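Local coordinates for hypothetical protein aq_1447 (Aquifex aeolicus, PDB 1YVU) that cleaves target RNA as a DNA-guided endonuclease, using short single-stranded DNA guides that pair with the target, and needs divalent metal ions, preferably magnesium, for the cut, at residues Glu4-Arg15 with Pro604-Tyr618. Residues are numbered along the deposited sequence; the frame is centred on the assembly and turned at random.
Sequences EALLNLYRIEYR and PRFFSNEKFIKGYFY
Leu6 and Phe607 form an antiparallel hydrogen-bonded pair that ties the N-terminal domain of this argonaute to its RNase H-fold PIWI domain, away from the catalytic and metal sites. Leu6 N donates to Phe607 O (2.8 Å), and Phe607 N returns a straighter bond to Leu6 O, 166° at the hydrogen. On the far side of strand 6-7 runs strand 310-315 of linker L2.

Leu7 shows why a branched aliphatic residue suits this place. Its CB, CG and CD2 all pass close to the carbonyl oxygen of Arg605. With CG anti to its own carbonyl carbon (chi1 -68°), the side chain lies alongside Phe606 and points the same way, CG 3.9 Å from Phe606 CD2. The branches then part: CD1 reaches Tyr618 CD1 at 3.8 Å, while CD2 also meets Pro604 CB at 3.9 Å. Pro604, compact and rigid, also offers its CG to Leu9 CD2.

Phe607 points to the other face, shared with Leu6, where its ring touches Leu284 of helix 280-299. Its CD1 packs by Leu6 O, and CE1 and CZ lie against the Asn8 amide, whose plane is turned 63° from the ring. Cutting Phe607 back to an alanine removes this ring and would probably leave a gap between Asn8 and Leu284.

Small Ala5 fits beside the ring edge of Tyr616, its CB 3.6 Å from CD2. Farther along, Leu9 makes a CH-pi contact, its CD1 over one face of the Tyr618 ring, 4.1 Å from the centroid.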
ATOM      1  N   GLU A   4       1.329   5.728  27.288  1.00 66.66           N
ATOM      2  CA  GLU A   4       0.569   6.697  26.444  1.00 68.83           C
ATOM      3  C   GLU A   4       0.884   6.371  24.983  1.00 65.50           C
ATOM      4  O   GLU A   4       1.500   7.183  24.280  1.00 68.87           O
ATOM      5  CB  GLU A   4       1.006   8.138  26.783  1.00 82.39           C
ATOM      6  CG  GLU A   4       1.016   8.489  28.299  1.00 93.20           C
ATOM      7  CD  GLU A   4       1.638   9.863  28.620  1.00 97.56           C
ATOM      8  OE1 GLU A   4       1.555  10.780  27.761  1.00100.79           O
ATOM      9  OE2 GLU A   4       2.203  10.023  29.738  1.00 97.93           O
ATOM     10  N   ALA A   5       0.509   5.155  24.566  1.00 59.13           N
ATOM     11  CA  ALA A   5       0.704   4.596  23.200  1.00 48.34           C
ATOM     12  C   ALA A   5       2.127   4.236  22.715  1.00 43.27           C
ATOM     13  O   ALA A   5       2.917   5.118  22.340  1.00 46.11           O
ATOM     14  CB  ALA A   5      -0.022   5.432  22.157  1.00 46.14           C
ATOM     15  N   LEU A   6       2.415   2.928  22.674  1.00 32.85           N
ATOM     16  CA  LEU A   6       3.722   2.419  22.272  1.00 24.55           C
ATOM     17  C   LEU A   6       3.832   2.105  20.790  1.00 20.74           C
ATOM     18  O   LEU A   6       2.829   1.827  20.149  1.00 15.79           O
ATOM     19  CB  LEU A   6       4.066   1.154  23.059  1.00 18.63           C
ATOM     20  CG  LEU A   6       4.070   1.152  24.574  1.00 13.14           C
ATOM     21  CD1 LEU A   6       4.686  -0.153  25.036  1.00 18.48           C
ATOM     22  CD2 LEU A   6       4.876   2.275  25.074  1.00  9.30           C
ATOM     23  N   LEU A   7       5.066   2.168  20.267  1.00 20.80           N
ATOM     24  CA  LEU A   7       5.378   1.877  18.866  1.00 11.91           C
ATOM     25  C   LEU A   7       6.641   1.020  18.729  1.00 14.09           C
ATOM     26  O   LEU A   7       7.568   1.134  19.553  1.00 16.65           O
ATOM     27  CB  LEU A   7       5.645   3.150  18.061  1.00  9.85           C
ATOM     28  CG  LEU A   7       4.623   4.228  17.708  1.00  5.25           C
ATOM     29  CD1 LEU A   7       4.893   5.444  18.569  1.00 13.66           C
ATOM     30  CD2 LEU A   7       4.709   4.638  16.270  1.00  4.55           C
ATOM     31  N   ASN A   8       6.724   0.349  17.562  1.00 19.79           N
ATOM     32  CA  ASN A   8       7.814  -0.531  17.078  1.00 15.86           C
ATOM     33  C   ASN A   8       9.125   0.205  16.934  1.00 16.64           C
ATOM     34  O   ASN A   8       9.952  -0.189  16.090  1.00 16.90           O
ATOM     35  CB  ASN A   8       7.550  -0.932  15.620  1.00 26.26           C
ATOM     36  CG  ASN A   8       6.386  -1.805  15.442  1.00 16.94           C
ATOM     37  OD1 ASN A   8       6.506  -3.024  15.474  1.00 17.79           O
ATOM     38  ND2 ASN A   8       5.252  -1.198  15.173  1.00 20.27           N
ATOM     39  N   LEU A   9       9.275   1.337  17.619  1.00 16.13           N
ATOM     40  CA  LEU A   9      10.484   2.157  17.498  1.00 13.86           C
ATOM     41  C   LEU A   9      11.353   2.119  18.719  1.00 15.44           C
ATOM     42  O   LEU A   9      10.864   2.312  19.809  1.00 21.22           O
ATOM     43  CB  LEU A   9      10.107   3.596  17.163  1.00 13.70           C
ATOM     44  CG  LEU A   9       9.220   3.779  15.926  1.00  8.93           C
ATOM     45  CD1 LEU A   9       8.504   5.089  15.949  1.00  5.40           C
ATOM     46  CD2 LEU A   9      10.033   3.622  14.697  1.00  3.09           C
ATOM     47  N   TYR A  10      12.631   1.816  18.535  1.00 16.58           N
ATOM     48  CA  TYR A  10      13.575   1.728  19.639  1.00 20.26           C
ATOM     49  C   TYR A  10      14.856   2.464  19.282  1.00 21.30           C
ATOM     50  O   TYR A  10      15.435   2.183  18.222  1.00 20.47           O
ATOM     51  CB  TYR A  10      13.966   0.270  19.865  1.00 27.39           C
ATOM     52  CG  TYR A  10      12.829  -0.681  20.065  1.00 21.53           C
ATOM     53  CD1 TYR A  10      12.211  -1.319  18.960  1.00 22.97           C
ATOM     54  CD2 TYR A  10      12.321  -0.913  21.352  1.00 25.01           C
ATOM     55  CE1 TYR A  10      11.076  -2.164  19.150  1.00 31.46           C
ATOM     56  CE2 TYR A  10      11.212  -1.757  21.560  1.00 28.56           C
ATOM     57  CZ  TYR A  10      10.582  -2.369  20.458  1.00 33.03           C
ATOM     58  OH  TYR A  10       9.440  -3.109  20.666  1.00 32.99           O
ATOM     59  N   ARG A  11      15.360   3.301  20.209  1.00 19.92           N
ATOM     60  CA  ARG A  11      16.602   4.065  20.007  1.00 11.39           C
ATOM     61  C   ARG A  11      17.727   3.105  19.788  1.00  8.82           C
ATOM     62  O   ARG A  11      17.906   2.188  20.559  1.00 11.73           O
ATOM     63  CB  ARG A  11      16.954   4.973  21.186  1.00 13.70           C
ATOM     64  CG  ARG A  11      16.062   6.175  21.275  1.00 24.43           C
ATOM     65  CD  ARG A  11      16.561   7.286  22.198  1.00 44.12           C
ATOM     66  NE  ARG A  11      15.704   8.477  22.064  1.00 54.47           N
ATOM     67  CZ  ARG A  11      15.564   9.445  22.972  1.00 61.22           C
ATOM     68  NH1 ARG A  11      16.232   9.398  24.120  1.00 63.92           N
ATOM     69  NH2 ARG A  11      14.729  10.457  22.732  1.00 58.43           N
ATOM     70  N   ILE A  12      18.333   3.218  18.617  1.00 12.63           N
ATOM     71  CA  ILE A  12      19.455   2.390  18.234  1.00 17.26           C
ATOM     72  C   ILE A  12      20.732   3.248  18.238  1.00 14.12           C
ATOM     73  O   ILE A  12      20.708   4.445  17.933  1.00 21.09           O
ATOM     74  CB  ILE A  12      19.184   1.622  16.882  1.00 13.04           C
ATOM     75  CG1 ILE A  12      20.326   0.676  16.565  1.00 10.69           C
ATOM     76  CG2 ILE A  12      18.930   2.571  15.712  1.00  8.70           C
ATOM     77  CD1 ILE A  12      19.995  -0.296  15.511  1.00 18.58           C
ATOM     78  N   GLU A  13      21.832   2.638  18.649  1.00 18.61           N
ATOM     79  CA  GLU A  13      23.106   3.324  18.737  1.00 17.55           C
ATOM     80  C   GLU A  13      24.258   2.416  18.342  1.00 21.57           C
ATOM     81  O   GLU A  13      24.183   1.196  18.516  1.00 24.64           O
ATOM     82  CB  GLU A  13      23.309   3.837  20.169  1.00 16.73           C
ATOM     83  CG  GLU A  13      22.859   5.275  20.376  1.00 25.09           C
ATOM     84  CD  GLU A  13      22.259   5.550  21.743  1.00 22.82           C
ATOM     85  OE1 GLU A  13      22.689   4.965  22.755  1.00 25.69           O
ATOM     86  OE2 GLU A  13      21.348   6.394  21.803  1.00 26.91           O
ATOM     87  N   TYR A  14      25.281   3.018  17.735  1.00 25.91           N
ATOM     88  CA  TYR A  14      26.491   2.314  17.316  1.00 22.88           C
ATOM     89  C   TYR A  14      27.756   3.062  17.812  1.00 24.48           C
ATOM     90  O   TYR A  14      28.034   4.203  17.412  1.00 28.01           O
ATOM     91  CB  TYR A  14      26.516   2.124  15.794  1.00 18.96           C
ATOM     92  CG  TYR A  14      27.623   1.217  15.294  1.00 18.86           C
ATOM     93  CD1 TYR A  14      27.865  -0.035  15.892  1.00 13.51           C
ATOM     94  CD2 TYR A  14      28.437   1.603  14.220  1.00 15.53           C
ATOM     95  CE1 TYR A  14      28.891  -0.881  15.442  1.00 23.30           C
ATOM     96  CE2 TYR A  14      29.477   0.760  13.752  1.00 22.02           C
ATOM     97  CZ  TYR A  14      29.703  -0.482  14.374  1.00 26.23           C
ATOM     98  OH  TYR A  14      30.780  -1.280  13.996  1.00 19.25           O
ATOM     99  N   ARG A  15      28.490   2.404  18.711  1.00 25.96           N
ATOM    100  CA  ARG A  15      29.732   2.921  19.305  1.00 29.68           C
ATOM    101  C   ARG A  15      30.780   1.766  19.229  1.00 33.81           C
ATOM    102  O   ARG A  15      31.148   1.205  20.272  1.00 31.75           O
ATOM    103  CB  ARG A  15      29.501   3.304  20.788  1.00 18.10           C
ATOM    104  CG  ARG A  15      28.339   4.242  21.083  1.00 23.14           C
ATOM    105  CD  ARG A  15      28.225   4.502  22.593  1.00 15.98           C
ATOM    106  NE  ARG A  15      26.877   4.807  23.111  1.00 15.81           N
ATOM    107  CZ  ARG A  15      26.140   5.870  22.796  1.00 17.59           C
ATOM    108  NH1 ARG A  15      26.567   6.766  21.917  1.00 22.06           N
ATOM    109  NH2 ARG A  15      25.019   6.109  23.458  1.00 21.01           N
ATOM    110  N   PRO A 604       5.151   1.934  11.282  1.00 19.83           N
ATOM    111  CA  PRO A 604       5.264   1.519  12.683  1.00 23.35           C
ATOM    112  C   PRO A 604       3.871   1.548  13.292  1.00 23.57           C
ATOM    113  O   PRO A 604       3.139   2.528  13.124  1.00 26.86           O
ATOM    114  CB  PRO A 604       6.148   2.599  13.280  1.00 24.68           C
ATOM    115  CG  PRO A 604       7.020   2.981  12.159  1.00 19.84           C
ATOM    116  CD  PRO A 604       6.043   3.085  11.034  1.00 17.73           C
ATOM    117  N   ARG A 605       3.496   0.438  13.925  1.00 22.72           N
ATOM    118  CA  ARG A 605       2.185   0.290  14.536  1.00 23.83           C
ATOM    119  C   ARG A 605       2.069   0.970  15.899  1.00 18.59           C
ATOM    120  O   ARG A 605       3.056   1.515  16.388  1.00 16.93           O
ATOM    121  CB  ARG A 605       1.797  -1.193  14.580  1.00 27.27           C
ATOM    122  CG  ARG A 605       1.514  -1.820  13.184  1.00 32.31           C
ATOM    123  CD  ARG A 605       0.593  -3.059  13.263  1.00 34.38           C
ATOM    124  NE  ARG A 605       0.984  -4.129  12.345  1.00 38.86           N
ATOM    125  CZ  ARG A 605       1.979  -4.992  12.568  1.00 38.53           C
ATOM    126  NH1 ARG A 605       2.678  -4.920  13.696  1.00 40.19           N
ATOM    127  NH2 ARG A 605       2.311  -5.895  11.651  1.00 32.99           N
ATOM    128  N   PHE A 606       0.830   1.101  16.387  1.00 20.75           N
ATOM    129  CA  PHE A 606       0.525   1.688  17.699  1.00 25.50           C
ATOM    130  C   PHE A 606      -0.048   0.573  18.569  1.00 31.13           C
ATOM    131  O   PHE A 606      -0.996  -0.135  18.169  1.00 37.92           O
ATOM    132  CB  PHE A 606      -0.530   2.782  17.622  1.00 23.83           C
ATOM    133  CG  PHE A 606      -0.035   4.089  17.055  1.00 18.36           C
ATOM    134  CD1 PHE A 606      -0.479   4.524  15.802  1.00 24.25           C
ATOM    135  CD2 PHE A 606       0.795   4.953  17.798  1.00 18.83           C
ATOM    136  CE1 PHE A 606      -0.110   5.799  15.294  1.00 10.79           C
ATOM    137  CE2 PHE A 606       1.166   6.246  17.279  1.00 10.65           C
ATOM    138  CZ  PHE A 606       0.707   6.652  16.038  1.00  2.00           C
ATOM    139  N   PHE A 607       0.538   0.409  19.752  1.00 29.40           N
ATOM    140  CA  PHE A 607       0.112  -0.611  20.695  1.00 27.81           C
ATOM    141  C   PHE A 607      -0.326   0.118  21.954  1.00 34.75           C
ATOM    142  O   PHE A 607       0.444   0.889  22.526  1.00 29.19           O
ATOM    143  CB  PHE A 607       1.257  -1.587  21.024  1.00 28.64           C
ATOM    144  CG  PHE A 607       1.963  -2.158  19.809  1.00 27.01           C
ATOM    145  CD1 PHE A 607       3.229  -1.673  19.422  1.00 26.88           C
ATOM    146  CD2 PHE A 607       1.363  -3.173  19.039  1.00 22.65           C
ATOM    147  CE1 PHE A 607       3.900  -2.206  18.267  1.00 22.16           C
ATOM    148  CE2 PHE A 607       2.013  -3.718  17.880  1.00 19.63           C
ATOM    149  CZ  PHE A 607       3.275  -3.241  17.493  1.00 16.88           C
ATOM    150  N   SER A 608      -1.599  -0.061  22.302  1.00 39.02           N
ATOM    151  CA  SER A 608      -2.233   0.514  23.488  1.00 46.11           C
ATOM    152  C   SER A 608      -3.652  -0.006  23.565  1.00 48.30           C
ATOM    153  O   SER A 608      -4.205  -0.471  22.559  1.00 47.07           O
ATOM    154  CB  SER A 608      -2.265   2.029  23.439  1.00 47.51           C
ATOM    155  OG  SER A 608      -2.682   2.444  22.166  1.00 50.46           O
ATOM    156  N   ASN A 609      -4.251   0.165  24.744  1.00 53.03           N
ATOM    157  CA  ASN A 609      -5.598  -0.300  25.055  1.00 56.31           C
ATOM    158  C   ASN A 609      -6.676   0.775  24.989  1.00 59.28           C
ATOM    159  O   ASN A 609      -7.863   0.518  25.238  1.00 61.64           O
ATOM    160  CB  ASN A 609      -5.561  -0.967  26.424  1.00 68.26           C
ATOM    161  CG  ASN A 609      -4.517  -2.077  26.489  1.00 65.58           C
ATOM    162  OD1 ASN A 609      -4.725  -3.167  25.952  1.00 69.42           O
ATOM    163  ND2 ASN A 609      -3.362  -1.777  27.085  1.00 70.98           N
ATOM    164  N   GLU A 610      -6.251   1.943  24.528  1.00 60.81           N
ATOM    165  CA  GLU A 610      -7.056   3.141  24.368  1.00 58.32           C
ATOM    166  C   GLU A 610      -8.318   3.014  23.488  1.00 57.74           C
ATOM    167  O   GLU A 610      -9.351   3.625  23.798  1.00 61.46           O
ATOM    168  CB  GLU A 610      -6.128   4.232  23.824  1.00 65.61           C
ATOM    169  CG  GLU A 610      -6.741   5.596  23.561  1.00 74.14           C
ATOM    170  CD  GLU A 610      -7.140   6.318  24.823  1.00 78.28           C
ATOM    171  OE1 GLU A 610      -6.262   6.514  25.704  1.00 74.12           O
ATOM    172  OE2 GLU A 610      -8.337   6.672  24.922  1.00 72.56           O
ATOM    173  N   LYS A 611      -8.217   2.254  22.396  1.00 55.06           N
ATOM    174  CA  LYS A 611      -9.305   2.034  21.420  1.00 49.73           C
ATOM    175  C   LYS A 611      -9.892   3.286  20.728  1.00 50.59           C
ATOM    176  O   LYS A 611     -10.700   3.158  19.816  1.00 48.79           O
ATOM    177  CB  LYS A 611     -10.402   1.090  21.971  1.00 48.47           C
ATOM    178  CG  LYS A 611      -9.954  -0.392  22.129  1.00 53.77           C
ATOM    179  CD  LYS A 611     -10.982  -1.250  22.897  1.00 50.86           C
ATOM    180  CE  LYS A 611     -10.301  -2.141  23.952  1.00 49.27           C
ATOM    181  NZ  LYS A 611     -11.242  -3.101  24.671  1.00 43.36           N
ATOM    182  N   PHE A 612      -9.443   4.476  21.144  1.00 45.68           N
ATOM    183  CA  PHE A 612      -9.839   5.778  20.575  1.00 46.81           C
ATOM    184  C   PHE A 612      -8.599   6.574  20.140  1.00 44.65           C
ATOM    185  O   PHE A 612      -8.447   7.791  20.366  1.00 43.60           O
ATOM    186  CB  PHE A 612     -10.670   6.574  21.564  1.00 57.73           C
ATOM    187  CG  PHE A 612     -12.131   6.349  21.408  1.00 65.99           C
ATOM    188  CD1 PHE A 612     -12.792   5.381  22.205  1.00 65.88           C
ATOM    189  CD2 PHE A 612     -12.857   7.053  20.416  1.00 62.72           C
ATOM    190  CE1 PHE A 612     -14.166   5.103  22.019  1.00 65.69           C
ATOM    191  CE2 PHE A 612     -14.245   6.797  20.203  1.00 69.04           C
ATOM    192  CZ  PHE A 612     -14.904   5.816  21.006  1.00 69.47           C
ATOM    193  N   ILE A 613      -7.779   5.842  19.401  1.00 39.00           N
ATOM    194  CA  ILE A 613      -6.499   6.250  18.873  1.00 37.64           C
ATOM    195  C   ILE A 613      -6.474   7.267  17.696  1.00 34.81           C
ATOM    196  O   ILE A 613      -5.430   7.886  17.430  1.00 30.77           O
ATOM    197  CB  ILE A 613      -5.670   4.915  18.686  1.00 40.89           C
ATOM    198  CG1 ILE A 613      -5.228   4.445  20.069  1.00 33.73           C
ATOM    199  CG2 ILE A 613      -4.439   5.045  17.845  1.00 34.90           C
ATOM    200  CD1 ILE A 613      -4.980   2.990  20.177  1.00 41.09           C
ATOM    201  N   LYS A 614      -7.629   7.528  17.067  1.00 29.82           N
ATOM    202  CA  LYS A 614      -7.673   8.485  15.951  1.00 28.85           C
ATOM    203  C   LYS A 614      -7.124   9.835  16.382  1.00 23.68           C
ATOM    204  O   LYS A 614      -7.680  10.458  17.297  1.00 28.33           O
ATOM    205  CB  LYS A 614      -9.089   8.668  15.393  1.00 23.64           C
ATOM    206  CG  LYS A 614      -9.171   9.663  14.255  1.00 10.65           C
ATOM    207  CD  LYS A 614     -10.487   9.654  13.559  1.00 11.84           C
ATOM    208  CE  LYS A 614     -10.418  10.504  12.288  1.00 22.75           C
ATOM    209  NZ  LYS A 614     -11.653  10.559  11.460  1.00 14.24           N
ATOM    210  N   GLY A 615      -6.002  10.204  15.746  1.00 25.16           N
ATOM    211  CA  GLY A 615      -5.298  11.462  15.993  1.00 25.42           C
ATOM    212  C   GLY A 615      -3.923  11.260  16.624  1.00 22.80           C
ATOM    213  O   GLY A 615      -3.109  12.191  16.722  1.00 18.09           O
ATOM    214  N   TYR A 616      -3.654  10.023  17.031  1.00 21.92           N
ATOM    215  CA  TYR A 616      -2.387   9.689  17.644  1.00 23.20           C
ATOM    216  C   TYR A 616      -1.214   9.804  16.701  1.00 23.96           C
ATOM    217  O   TYR A 616      -1.313   9.388  15.540  1.00 28.48           O
ATOM    218  CB  TYR A 616      -2.455   8.303  18.237  1.00 22.45           C
ATOM    219  CG  TYR A 616      -3.099   8.277  19.595  1.00 31.60           C
ATOM    220  CD1 TYR A 616      -4.230   9.096  19.910  1.00 44.09           C
ATOM    221  CD2 TYR A 616      -2.594   7.430  20.584  1.00 42.24           C
ATOM    222  CE1 TYR A 616      -4.841   9.057  21.199  1.00 49.60           C
ATOM    223  CE2 TYR A 616      -3.183   7.372  21.876  1.00 52.96           C
ATOM    224  CZ  TYR A 616      -4.299   8.183  22.184  1.00 51.02           C
ATOM    225  OH  TYR A 616      -4.802   8.102  23.473  1.00 51.78           O
ATOM    226  N   PHE A 617      -0.096  10.330  17.222  1.00 20.19           N
ATOM    227  CA  PHE A 617       1.107  10.548  16.420  1.00 14.54           C
ATOM    228  C   PHE A 617       2.506  10.459  17.023  1.00 11.28           C
ATOM    229  O   PHE A 617       2.718  10.735  18.197  1.00 13.69           O
ATOM    230  CB  PHE A 617       0.980  11.888  15.676  1.00 14.67           C
ATOM    231  CG  PHE A 617       1.120  13.136  16.553  1.00 12.01           C
ATOM    232  CD1 PHE A 617       2.228  13.991  16.389  1.00  6.74           C
ATOM    233  CD2 PHE A 617       0.111  13.500  17.469  1.00 17.21           C
ATOM    234  CE1 PHE A 617       2.343  15.195  17.116  1.00  3.02           C
ATOM    235  CE2 PHE A 617       0.201  14.710  18.215  1.00 15.66           C
ATOM    236  CZ  PHE A 617       1.327  15.562  18.034  1.00 13.17           C
ATOM    237  N   TYR A 618       3.467  10.118  16.172  1.00  7.52           N
ATOM    238  CA  TYR A 618       4.882  10.074  16.540  1.00 12.82           C
ATOM    239  C   TYR A 618       5.460  10.900  15.407  1.00  9.40           C
ATOM    240  O   TYR A 618       5.099  10.681  14.253  1.00 13.01           O
ATOM    241  CB  TYR A 618       5.494   8.645  16.540  1.00 10.69           C
ATOM    242  CG  TYR A 618       6.929   8.630  17.080  1.00 13.85           C
ATOM    243  CD1 TYR A 618       7.171   8.483  18.460  1.00 23.68           C
ATOM    244  CD2 TYR A 618       8.030   8.949  16.252  1.00 15.92           C
ATOM    245  CE1 TYR A 618       8.464   8.679  19.017  1.00 26.02           C
ATOM    246  CE2 TYR A 618       9.333   9.158  16.797  1.00 24.21           C
ATOM    247  CZ  TYR A 618       9.541   9.022  18.182  1.00 26.75           C
ATOM    248  OH  TYR A 618      10.797   9.231  18.717  1.00 24.81           O
TER